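Local atomic coordinates of 4-hydroxybenzoyl-CoA Thioesterase (Pseudomonas sp. CBS3, PDB entry 1LO7), a protein that hydrolyses 4-hydroxybenzoyl-CoA to 4-hydroxybenzoate and coenzyme A, the last step in the breakdown of 4-chlorobenzoate, working as a homotetramer of hot-dog-fold subunits. Residues A[85-93]-A[129-140]. Residues are numbered along the deposited sequence; the frame is centred on the assembly and turned at random.
With 4CO (4-hydroxyphenacyl coenzyme A), chain B.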
# COMPACT_ATOMS: atom_id res chain seq x y z
N LYS A 85 -10.18 -7.28 24.43
CA LYS A 85 -11.50 -7.70 24.80
C LYS A 85 -11.44 -9.00 25.62
O LYS A 85 -12.19 -9.18 26.57
CB LYS A 85 -12.29 -7.91 23.49
CG LYS A 85 -13.79 -8.14 23.57
CD LYS A 85 -14.37 -8.88 22.36
CE LYS A 85 -15.90 -8.90 22.29
NZ LYS A 85 -16.49 -10.24 22.48
N GLU A 86 -10.54 -9.93 25.24
CA GLU A 86 -10.45 -11.20 25.96
C GLU A 86 -9.11 -11.89 25.76
O GLU A 86 -8.52 -11.90 24.65
CB GLU A 86 -11.59 -12.09 25.39
CG GLU A 86 -11.62 -13.56 25.90
CD GLU A 86 -12.63 -14.39 25.11
OE1 GLU A 86 -12.60 -15.58 25.03
OE2 GLU A 86 -13.51 -13.66 24.47
N TRP A 87 -8.60 -12.46 26.86
CA TRP A 87 -7.34 -13.23 26.85
C TRP A 87 -7.80 -14.69 26.88
O TRP A 87 -8.59 -15.12 27.74
CB TRP A 87 -6.44 -12.97 28.06
CG TRP A 87 -5.95 -11.56 28.26
CD1 TRP A 87 -6.34 -10.71 29.25
CD2 TRP A 87 -4.92 -10.90 27.53
NE1 TRP A 87 -5.66 -9.54 29.16
CE2 TRP A 87 -4.78 -9.62 28.11
CE3 TRP A 87 -4.11 -11.25 26.45
CZ2 TRP A 87 -3.84 -8.69 27.62
CZ3 TRP A 87 -3.20 -10.32 25.96
CH2 TRP A 87 -3.07 -9.07 26.55
N ARG A 88 -7.33 -15.45 25.92
CA ARG A 88 -7.68 -16.82 25.80
C ARG A 88 -6.52 -17.62 26.25
O ARG A 88 -6.09 -17.40 27.37
CB ARG A 88 -8.23 -17.14 24.40
CG ARG A 88 -9.54 -16.40 24.18
CD ARG A 88 -10.08 -16.51 22.75
NE ARG A 88 -11.41 -15.89 22.63
CZ ARG A 88 -12.14 -15.89 21.52
NH1 ARG A 88 -11.71 -16.47 20.41
NH2 ARG A 88 -13.34 -15.29 21.54
N ARG A 89 -6.02 -18.55 25.45
CA ARG A 89 -4.87 -19.31 25.92
C ARG A 89 -3.71 -18.80 25.10
O ARG A 89 -2.86 -18.05 25.60
CB ARG A 89 -5.05 -20.82 25.79
CG ARG A 89 -3.80 -21.58 26.25
CD ARG A 89 -4.06 -23.07 26.45
NE ARG A 89 -3.19 -23.67 27.46
CZ ARG A 89 -1.95 -24.09 27.20
NH1 ARG A 89 -1.42 -24.01 25.98
NH2 ARG A 89 -1.20 -24.62 28.17
N LYS A 90 -3.68 -19.19 23.83
CA LYS A 90 -2.61 -18.71 22.95
C LYS A 90 -3.08 -17.49 22.16
O LYS A 90 -2.29 -16.78 21.54
CB LYS A 90 -2.23 -19.77 21.95
CG LYS A 90 -1.55 -20.94 22.58
CD LYS A 90 -0.85 -21.78 21.53
CE LYS A 90 -0.17 -22.97 22.16
NZ LYS A 90 0.10 -23.99 21.15
N SER A 91 -4.37 -17.22 22.18
CA SER A 91 -4.88 -16.08 21.41
C SER A 91 -5.49 -15.01 22.26
O SER A 91 -5.74 -15.22 23.44
CB SER A 91 -5.95 -16.56 20.42
OG SER A 91 -7.09 -17.14 21.10
N PHE A 92 -5.77 -13.87 21.64
CA PHE A 92 -6.43 -12.79 22.35
C PHE A 92 -7.29 -12.04 21.31
O PHE A 92 -6.99 -12.05 20.10
CB PHE A 92 -5.42 -11.89 23.09
CG PHE A 92 -4.41 -11.23 22.16
CD1 PHE A 92 -3.15 -11.81 21.93
CD2 PHE A 92 -4.70 -10.03 21.49
CE1 PHE A 92 -2.21 -11.22 21.07
CE2 PHE A 92 -3.77 -9.43 20.63
CZ PHE A 92 -2.52 -10.02 20.42
N VAL A 93 -8.32 -11.40 21.80
CA VAL A 93 -9.22 -10.66 20.94
C VAL A 93 -8.90 -9.21 21.19
O VAL A 93 -8.98 -8.75 22.33
CB VAL A 93 -10.70 -10.95 21.29
CG1 VAL A 93 -11.60 -10.09 20.39
CG2 VAL A 93 -11.08 -12.44 21.15
N ALA A 129 2.38 -20.25 17.25
CA ALA A 129 1.80 -19.47 18.32
C ALA A 129 2.25 -19.94 19.68
O ALA A 129 2.54 -21.12 19.90
CB ALA A 129 0.29 -19.60 18.30
N ILE A 130 2.29 -19.00 20.63
CA ILE A 130 2.68 -19.38 21.97
C ILE A 130 1.61 -18.94 22.97
O ILE A 130 0.76 -18.12 22.70
CB ILE A 130 3.98 -18.74 22.38
CG1 ILE A 130 3.82 -17.22 22.37
CG2 ILE A 130 5.08 -19.14 21.42
CD1 ILE A 130 5.03 -16.48 22.94
N GLU A 131 1.65 -19.54 24.13
CA GLU A 131 0.72 -19.15 25.13
C GLU A 131 0.98 -17.70 25.43
O GLU A 131 2.13 -17.25 25.44
CB GLU A 131 1.05 -20.02 26.34
CG GLU A 131 0.30 -19.68 27.62
CD GLU A 131 0.63 -20.76 28.59
OE1 GLU A 131 0.22 -21.89 28.47
OE2 GLU A 131 1.49 -20.37 29.50
N VAL A 132 -0.08 -16.93 25.65
CA VAL A 132 0.14 -15.51 25.90
C VAL A 132 1.07 -15.32 27.10
O VAL A 132 0.77 -15.81 28.15
CB VAL A 132 -1.17 -14.73 26.07
CG1 VAL A 132 -0.90 -13.26 26.31
CG2 VAL A 132 -2.05 -14.88 24.84
N PRO A 133 2.19 -14.61 26.94
CA PRO A 133 3.09 -14.42 28.08
C PRO A 133 2.43 -13.71 29.26
O PRO A 133 1.79 -12.66 29.15
CB PRO A 133 4.30 -13.64 27.55
CG PRO A 133 4.29 -13.93 26.04
CD PRO A 133 2.82 -14.12 25.67
N ALA A 134 2.57 -14.32 30.44
CA ALA A 134 1.98 -13.74 31.63
C ALA A 134 2.44 -12.32 31.87
O ALA A 134 1.66 -11.48 32.29
CB ALA A 134 2.34 -14.60 32.83
N ASP A 135 3.72 -12.06 31.61
CA ASP A 135 4.27 -10.72 31.82
C ASP A 135 3.61 -9.70 30.90
O ASP A 135 3.44 -8.56 31.24
CB ASP A 135 5.83 -10.62 31.78
CG ASP A 135 6.41 -11.26 30.57
OD1 ASP A 135 5.94 -12.25 30.08
OD2 ASP A 135 7.49 -10.68 30.11
N TYR A 136 3.24 -10.14 29.72
CA TYR A 136 2.60 -9.23 28.78
C TYR A 136 1.19 -8.90 29.22
O TYR A 136 0.73 -7.76 29.11
CB TYR A 136 2.61 -9.86 27.39
CG TYR A 136 3.96 -9.79 26.75
CD1 TYR A 136 5.05 -9.16 27.36
CD2 TYR A 136 4.17 -10.41 25.52
CE1 TYR A 136 6.31 -9.13 26.77
CE2 TYR A 136 5.41 -10.36 24.89
CZ TYR A 136 6.49 -9.73 25.52
OH TYR A 136 7.73 -9.70 24.86
N ILE A 137 0.48 -9.90 29.75
CA ILE A 137 -0.86 -9.68 30.23
C ILE A 137 -0.80 -8.65 31.33
O ILE A 137 -1.60 -7.70 31.41
CB ILE A 137 -1.47 -10.96 30.74
CG1 ILE A 137 -1.76 -11.77 29.51
CG2 ILE A 137 -2.82 -10.68 31.37
CD1 ILE A 137 -2.42 -13.09 29.85
N GLU A 138 0.20 -8.81 32.17
CA GLU A 138 0.33 -7.82 33.24
C GLU A 138 0.59 -6.37 32.74
O GLU A 138 0.00 -5.38 33.23
CB GLU A 138 1.39 -8.21 34.28
CG GLU A 138 1.32 -7.22 35.45
CD GLU A 138 0.19 -7.52 36.40
OE1 GLU A 138 -0.36 -8.61 36.47
OE2 GLU A 138 -0.12 -6.47 37.13
N LEU A 139 1.46 -6.22 31.74
CA LEU A 139 1.75 -4.89 31.23
C LEU A 139 0.52 -4.27 30.63
O LEU A 139 0.33 -3.06 30.73
CB LEU A 139 2.83 -4.91 30.11
CG LEU A 139 4.25 -5.18 30.59
CD1 LEU A 139 5.13 -5.43 29.38
CD2 LEU A 139 4.78 -3.97 31.37
N CYS A 140 -0.30 -5.12 29.98
CA CYS A 140 -1.51 -4.61 29.31
C CYS A 140 -2.70 -4.37 30.23
O CYS A 140 -3.69 -3.74 29.84
CB CYS A 140 -1.92 -5.56 28.17
SG CYS A 140 -0.63 -5.64 26.87
N1A 4CO B . -10.52 -18.10 14.84
C2A 4CO B . -10.29 -18.00 16.19
N3A 4CO B . -9.22 -18.35 16.84
C4A 4CO B . -8.27 -18.86 16.03
C5A 4CO B . -8.36 -19.03 14.66
C6A 4CO B . -9.55 -18.62 14.04
N6A 4CO B . -9.76 -18.73 12.75
N7A 4CO B . -7.20 -19.60 14.15
C8A 4CO B . -6.41 -19.77 15.22
N9A 4CO B . -7.02 -19.36 16.38
C1D 4CO B . -6.52 -19.48 17.75
C2D 4CO B . -6.52 -20.92 18.23
O2D 4CO B . -7.82 -21.35 18.64
C3D 4CO B . -5.60 -20.78 19.44
O3D 4CO B . -6.22 -20.01 20.43
P3D 4CO B . -6.26 -20.46 21.94
O7A 4CO B . -7.38 -21.37 22.07
O8A 4CO B . -4.99 -21.10 22.31
O9A 4CO B . -6.48 -19.18 22.80
C4D 4CO B . -4.53 -19.89 18.82
O4D 4CO B . -5.18 -19.19 17.71
C5D 4CO B . -3.25 -20.54 18.39
O5D 4CO B . -3.55 -21.37 17.26
P1A 4CO B . -3.00 -22.86 17.26
O1A 4CO B . -3.67 -23.46 16.09
O2A 4CO B . -3.28 -23.56 18.49
O3A 4CO B . -1.48 -22.85 17.12
P2A 4CO B . -0.54 -22.88 15.82
O4A 4CO B . 0.83 -22.63 16.31
O5A 4CO B . -0.62 -24.22 15.24
O6A 4CO B . -1.08 -21.93 14.59
CBP 4CO B . -0.55 -19.93 13.49
CCP 4CO B . -1.04 -20.54 14.81
CDP 4CO B . 0.82 -20.50 13.09
CEP 4CO B . -0.54 -18.41 13.59
CAP 4CO B . -1.41 -20.42 12.31
OAP 4CO B . -2.79 -20.10 12.53
C9P 4CO B . -1.13 -19.60 11.05
O9P 4CO B . -0.04 -19.65 10.52
N8P 4CO B . -2.16 -18.69 10.60
C7P 4CO B . -1.69 -17.78 9.54
C6P 4CO B . -1.15 -16.47 10.11
C5P 4CO B . -1.02 -15.45 8.97
O5P 4CO B . -0.37 -15.67 7.96
N4P 4CO B . -1.74 -14.22 9.24
C3P 4CO B . -1.76 -13.26 8.14
C2P 4CO B . -0.44 -12.56 7.99
S1P 4CO B . 0.41 -12.23 9.54
O1B 4CO B . 0.43 -9.00 9.07
C1B 4CO B . 1.21 -9.70 9.69
C2B 4CO B . 1.64 -9.30 11.03
C3B 4CO B . 2.55 -10.13 11.73
C4B 4CO B . 2.99 -9.75 13.00
C5B 4CO B . 2.53 -8.54 13.56
O2B 4CO B . 3.01 -8.10 14.82
C6B 4CO B . 1.59 -7.73 12.86
C7B 4CO B . 1.14 -8.12 11.58
CB 4CO B . 1.70 -10.99 9.12
O HOH W 1 -0.11 -15.71 22.26
O HOH W 2 1.50 -23.11 18.45
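The coenzyme A phosphate site of this hot-dog-fold thioesterase is built where the hairpin turn 88-90, with Arg89 and Lys90 facing Glu131 and Val132, meets the chain leaving strand 126-130 for the C-terminal helix 134-140. It illustrates how a phosphate-binding turn can be fastened from behind. On the ligand side, the backbone N atoms of Arg89 and Ser91 both donate to O9A of the 3'-phosphate, and Lys90 N reaches O8A at 2.8 Å. Ala129 N serves the pyrophosphate instead, donating a hydrogen bond to O4A. A water links the pyrophosphate bridge to the protein, accepting from Lys90 NZ while donating to Ala129 O and, at longer range, to O3A. A second water joins Lys90 O to Ile130 O.

Behind the turn, Val132 N donates to Arg89 O at 3.0 Å, the N-H...O angle 179° and the donor in the carbonyl plane. Glu131 OE1 stands 3.1 Å from Arg89 NH2 over a face of the guanidinium, whose plane is 85° from that of the carboxylate; this salt bridge is charge attraction without a directed N-H.

Farther along, Trp87 lies against the helix. With CG anti to its carbonyl carbon (chi1 -61°), its indole turns toward Ile137, whose CG1 sits over the six-membered ring, 3.8 Å from its centroid, in a CH-pi contact. CG2 of Ile137 covers the pyrrole side near NE1. Val132 CG1 approaches CZ3 obliquely at 3.7 Å. Cys140 closes the ring's edge, its CB nearly in the indole plane and 3.7 Å from Trp87 CZ2. An alanine in place of Trp87 would remove the surface shared by Val132, Ile137 and Cys140, and would probably open a gap between hairpin and helix. Cys140 SG also lies at that edge, 5.5 Å from the centroid of the six-membered ring of Trp87.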